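PDB 3MVE: UPF0255 protein VV1_0328 from Vibrio vulnificus, which probably catalyses the hydrolysis of carboxylic esters to an alcohol and a carboxylate, as an FrsA-family protein of the alpha/beta-hydrolase clan. Local coordinates for residues Ala200-Leu205 / Val227-Val232; Gly267-Arg272 / Val293-Pro298. One frame throughout, in Å; residues are numbered along the deposited sequence.

Contact 1 (Ala200-Leu205 / Val227-Val232); sequences AGLDSL and VDMPSV. With EDO (1,2-ethanediol), chain D.
Leu202 and Val232 meet where two loops leave the C-terminal ends of neighbouring parallel strands, 193-199 and 223-227, the end of the sheet at which alpha/beta hydrolases build their active sites. Their side chains cross at about a right angle, Leu202 CD2 reaching Val232 CG2 at 4.0 Å. The two methyls of Val232 share the work. Val232 CG1, anti to the backbone N (chi1 -172°), lies 3.5 Å from Ser204 O, while CG2 is left for the leucine. Met229 SD adds a looser contact with Leu202 CD2 at 4.4 Å, on the segment whose type II turn from Met229 to Val232 presents the valine. In alpha/beta hydrolases the loop equivalent to the one after strand 193-199 commonly supplies an oxyanion-hole amide, and Leu202 N is consistent with that role, donating to O1 of the bound ethanediol at 2.9 Å. No direct hydrogen bond joins the two segments; waters bridge their polar groups. One water gives hydrogens to Ser204 O and, at 2.7 Å, to Asp228 OD1; a second accepts from Ala200 N and donates to Val227 O at 3.1 Å. The Asp228 carboxylate further receives Gln206 N on OD1 and Tyr234 N on OD2.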
# COMPACT_ATOMS: atom_id res chain seq x y z
N ALA A 200 2.98 19.70 7.44
CA ALA A 200 2.00 19.39 8.46
C ALA A 200 2.82 18.90 9.66
O ALA A 200 4.05 18.93 9.63
CB ALA A 200 1.04 18.31 7.97
N GLY A 201 2.15 18.45 10.71
CA GLY A 201 2.90 17.98 11.87
C GLY A 201 3.69 16.69 11.69
O GLY A 201 3.96 16.25 10.57
N LEU A 202 4.10 16.09 12.81
CA LEU A 202 4.83 14.84 12.78
C LEU A 202 3.82 13.70 12.71
O LEU A 202 4.19 12.56 12.45
CB LEU A 202 5.70 14.69 14.04
CG LEU A 202 6.94 15.59 14.18
CD1 LEU A 202 7.66 15.28 15.50
CD2 LEU A 202 7.87 15.35 12.99
N ASP A 203 2.55 14.02 12.95
CA ASP A 203 1.47 13.02 12.93
C ASP A 203 0.50 13.17 11.75
O ASP A 203 -0.60 12.62 11.78
CB ASP A 203 0.67 13.11 14.24
CG ASP A 203 -0.04 14.46 14.42
OD1 ASP A 203 0.15 15.36 13.58
OD2 ASP A 203 -0.79 14.62 15.40
N SER A 204 0.90 13.89 10.71
CA SER A 204 0.03 14.10 9.56
C SER A 204 0.78 13.85 8.25
O SER A 204 1.99 13.96 8.21
CB SER A 204 -0.50 15.55 9.60
OG SER A 204 -1.41 15.79 8.55
N LEU A 205 0.08 13.50 7.18
CA LEU A 205 0.74 13.25 5.90
C LEU A 205 0.64 14.48 5.01
O LEU A 205 -0.30 15.27 5.13
CB LEU A 205 0.11 12.04 5.18
CG LEU A 205 -0.09 10.73 5.95
CD1 LEU A 205 -0.75 9.71 5.02
CD2 LEU A 205 1.23 10.19 6.46
N VAL A 227 5.36 18.73 1.51
CA VAL A 227 6.56 17.93 1.74
C VAL A 227 6.49 17.32 3.14
O VAL A 227 6.14 18.00 4.09
CB VAL A 227 7.84 18.80 1.69
CG1 VAL A 227 9.07 17.91 1.80
CG2 VAL A 227 7.88 19.65 0.41
N ASP A 228 6.81 16.04 3.26
CA ASP A 228 6.80 15.41 4.57
C ASP A 228 8.12 15.73 5.27
O ASP A 228 9.17 15.79 4.63
CB ASP A 228 6.68 13.88 4.46
CG ASP A 228 5.32 13.44 3.98
OD1 ASP A 228 4.33 13.89 4.58
OD2 ASP A 228 5.26 12.65 3.01
N MET A 229 8.06 15.95 6.58
CA MET A 229 9.27 16.21 7.34
C MET A 229 9.99 14.88 7.49
O MET A 229 9.39 13.82 7.33
CB MET A 229 8.94 16.75 8.74
CG MET A 229 8.50 18.19 8.76
SD MET A 229 8.60 18.84 10.43
CE MET A 229 10.38 18.91 10.61
N PRO A 230 11.30 14.91 7.82
CA PRO A 230 12.05 13.67 7.98
C PRO A 230 11.36 12.75 8.98
O PRO A 230 10.86 13.22 10.01
CB PRO A 230 13.42 14.15 8.48
CG PRO A 230 13.51 15.54 7.92
CD PRO A 230 12.13 16.08 8.14
N SER A 231 11.35 11.45 8.66
CA SER A 231 10.75 10.39 9.48
C SER A 231 9.24 10.26 9.29
O SER A 231 8.60 9.41 9.92
CB SER A 231 11.08 10.58 10.97
OG SER A 231 10.40 11.69 11.55
N VAL A 232 8.67 11.10 8.42
CA VAL A 232 7.23 11.09 8.15
C VAL A 232 6.90 10.77 6.69
O VAL A 232 7.57 11.26 5.79
CB VAL A 232 6.59 12.48 8.44
CG1 VAL A 232 5.09 12.39 8.34
CG2 VAL A 232 7.02 13.00 9.81
C1 EDO D . 3.31 17.51 16.33
O1 EDO D . 3.85 17.85 15.05
C2 EDO D . 4.41 17.59 17.39
O2 EDO D . 4.04 18.55 18.39
O HOH W 1 3.31 18.05 5.31
O HOH W 2 3.63 15.53 6.58

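Contact 2 (Gly267-Arg272 / Val293-Pro298); sequences GLIGFR and VILGAP
Gly270 is gripped on both its amide and its carbonyl by strand 293-295, the parallel neighbour of strand 267-271 in a beta-alpha-beta unit crossing over through helix 273-284. Gly270 N donates to Val293 O at 2.9 Å, and Gly270 O accepts from Leu295 N at 3.0 Å. Leu268 O takes the hydrogen of Val293 N at 2.8 Å. Arg272 N continues the series beyond the strand end, giving its hydrogen to Leu295 O at 2.8 Å. Three of these acceptors are doubly used, since CA-H groups of Ile269, Ile294 and Phe271 also point at Val293 O, Gly270 O and Leu295 O respectively. On its far side Ile269 bonds to Ile197 and Ser199 of strand 193-199. Phe271 and Leu295 lie side by side, each CG anti to the carbonyl carbon, so the two run the same way, with Phe271 CE1 4.0 Å from Leu295 CD1. Arg272, the middle of a Gly-x-Arg-x-Gly sequence, takes the position that the nucleophile, usually serine, holds in the elbow of alpha/beta hydrolases, and its backbone has the positive phi (52°) expected there. The turn aims its CA-H almost straight (174°) at Gly296 O, 3.1 Å from Arg272 CA.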
# COMPACT_ATOMS: atom_id res chain seq x y z
N GLY A 267 6.32 31.44 -0.05
CA GLY A 267 5.86 31.54 1.32
C GLY A 267 5.97 30.19 2.01
O GLY A 267 6.30 29.17 1.38
N LEU A 268 5.71 30.16 3.30
CA LEU A 268 5.78 28.93 4.07
C LEU A 268 4.65 28.86 5.08
O LEU A 268 4.31 29.86 5.72
CB LEU A 268 7.10 28.85 4.84
CG LEU A 268 8.43 28.93 4.10
CD1 LEU A 268 9.56 28.97 5.14
CD2 LEU A 268 8.60 27.74 3.17
N ILE A 269 4.07 27.67 5.22
CA ILE A 269 3.02 27.43 6.19
C ILE A 269 3.46 26.17 6.93
O ILE A 269 3.72 25.12 6.32
CB ILE A 269 1.65 27.19 5.54
CG1 ILE A 269 1.29 28.36 4.62
CG2 ILE A 269 0.58 27.10 6.61
CD1 ILE A 269 -0.09 28.23 3.95
N GLY A 270 3.54 26.29 8.25
CA GLY A 270 3.95 25.17 9.06
C GLY A 270 2.92 24.92 10.14
O GLY A 270 2.52 25.86 10.86
N PHE A 271 2.48 23.67 10.24
CA PHE A 271 1.51 23.24 11.24
C PHE A 271 2.22 22.42 12.31
O PHE A 271 3.02 21.51 12.01
CB PHE A 271 0.43 22.38 10.58
CG PHE A 271 -0.47 23.14 9.63
CD1 PHE A 271 -1.52 23.91 10.11
CD2 PHE A 271 -0.25 23.08 8.25
CE1 PHE A 271 -2.35 24.62 9.24
CE2 PHE A 271 -1.08 23.78 7.37
CZ PHE A 271 -2.13 24.56 7.86
N ARG A 272 1.93 22.73 13.57
CA ARG A 272 2.53 22.01 14.69
C ARG A 272 4.05 21.96 14.57
O ARG A 272 4.68 23.00 14.33
CB ARG A 272 1.94 20.60 14.77
CG ARG A 272 0.43 20.61 14.83
CD ARG A 272 -0.08 19.57 15.79
NE ARG A 272 0.65 19.62 17.05
CZ ARG A 272 0.40 18.83 18.08
NH1 ARG A 272 -0.57 17.92 18.01
NH2 ARG A 272 1.13 18.93 19.19
N VAL A 293 3.91 31.55 7.96
CA VAL A 293 2.80 31.47 8.91
C VAL A 293 2.90 30.15 9.65
O VAL A 293 3.15 29.10 9.04
CB VAL A 293 1.41 31.45 8.23
CG1 VAL A 293 0.31 31.44 9.32
CG2 VAL A 293 1.26 32.63 7.28
N ILE A 294 2.72 30.18 10.96
CA ILE A 294 2.75 28.94 11.72
C ILE A 294 1.53 28.85 12.63
O ILE A 294 1.04 29.86 13.16
CB ILE A 294 4.04 28.78 12.54
CG1 ILE A 294 4.24 29.96 13.48
CG2 ILE A 294 5.22 28.63 11.58
CD1 ILE A 294 5.40 29.78 14.45
N LEU A 295 1.04 27.63 12.79
CA LEU A 295 -0.12 27.38 13.62
C LEU A 295 0.15 26.23 14.56
O LEU A 295 0.56 25.15 14.12
CB LEU A 295 -1.35 27.06 12.75
CG LEU A 295 -1.77 28.15 11.76
CD1 LEU A 295 -0.88 28.10 10.52
CD2 LEU A 295 -3.23 27.95 11.37
N GLY A 296 -0.06 26.46 15.85
CA GLY A 296 0.12 25.44 16.86
C GLY A 296 1.50 24.81 16.91
O GLY A 296 1.65 23.62 17.22
N ALA A 297 2.51 25.61 16.62
CA ALA A 297 3.88 25.11 16.61
C ALA A 297 4.54 25.13 17.98
O ALA A 297 4.46 26.13 18.70
CB ALA A 297 4.71 25.94 15.63
N PRO A 298 5.18 24.01 18.37
CA PRO A 298 5.88 23.91 19.65
C PRO A 298 7.25 24.54 19.38
O PRO A 298 8.12 23.92 18.74
CB PRO A 298 5.96 22.41 19.89
CG PRO A 298 6.12 21.88 18.48
CD PRO A 298 5.08 22.69 17.73

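Overall arrangement
Contacts 1 and 2 illustrate how an alpha/beta hydrolase gathers the C-terminal ends of its central parallel strands around one pocket. Strands 223-227, 193-199, 266-271 and 291-295 are consecutive in the sheet, and the two contact centres lie about 12 Å apart. The backbone after strand 193-199 links them: Ala200 CA packs on Phe271 CB at 4.0 Å, and Gly201 CA approaches Arg272 CB equally closely. The ethanediol, probably from the crystallisation liquor, occupies the junction, bonded to Leu202 N and Tyr316 OH, while Arg272 NH2 of contact 2 lies 3.0 Å from ethanediol O2. Phe273 N also bonds the diol, making with Leu202 N a pair of amides placed as in an oxyanion hole.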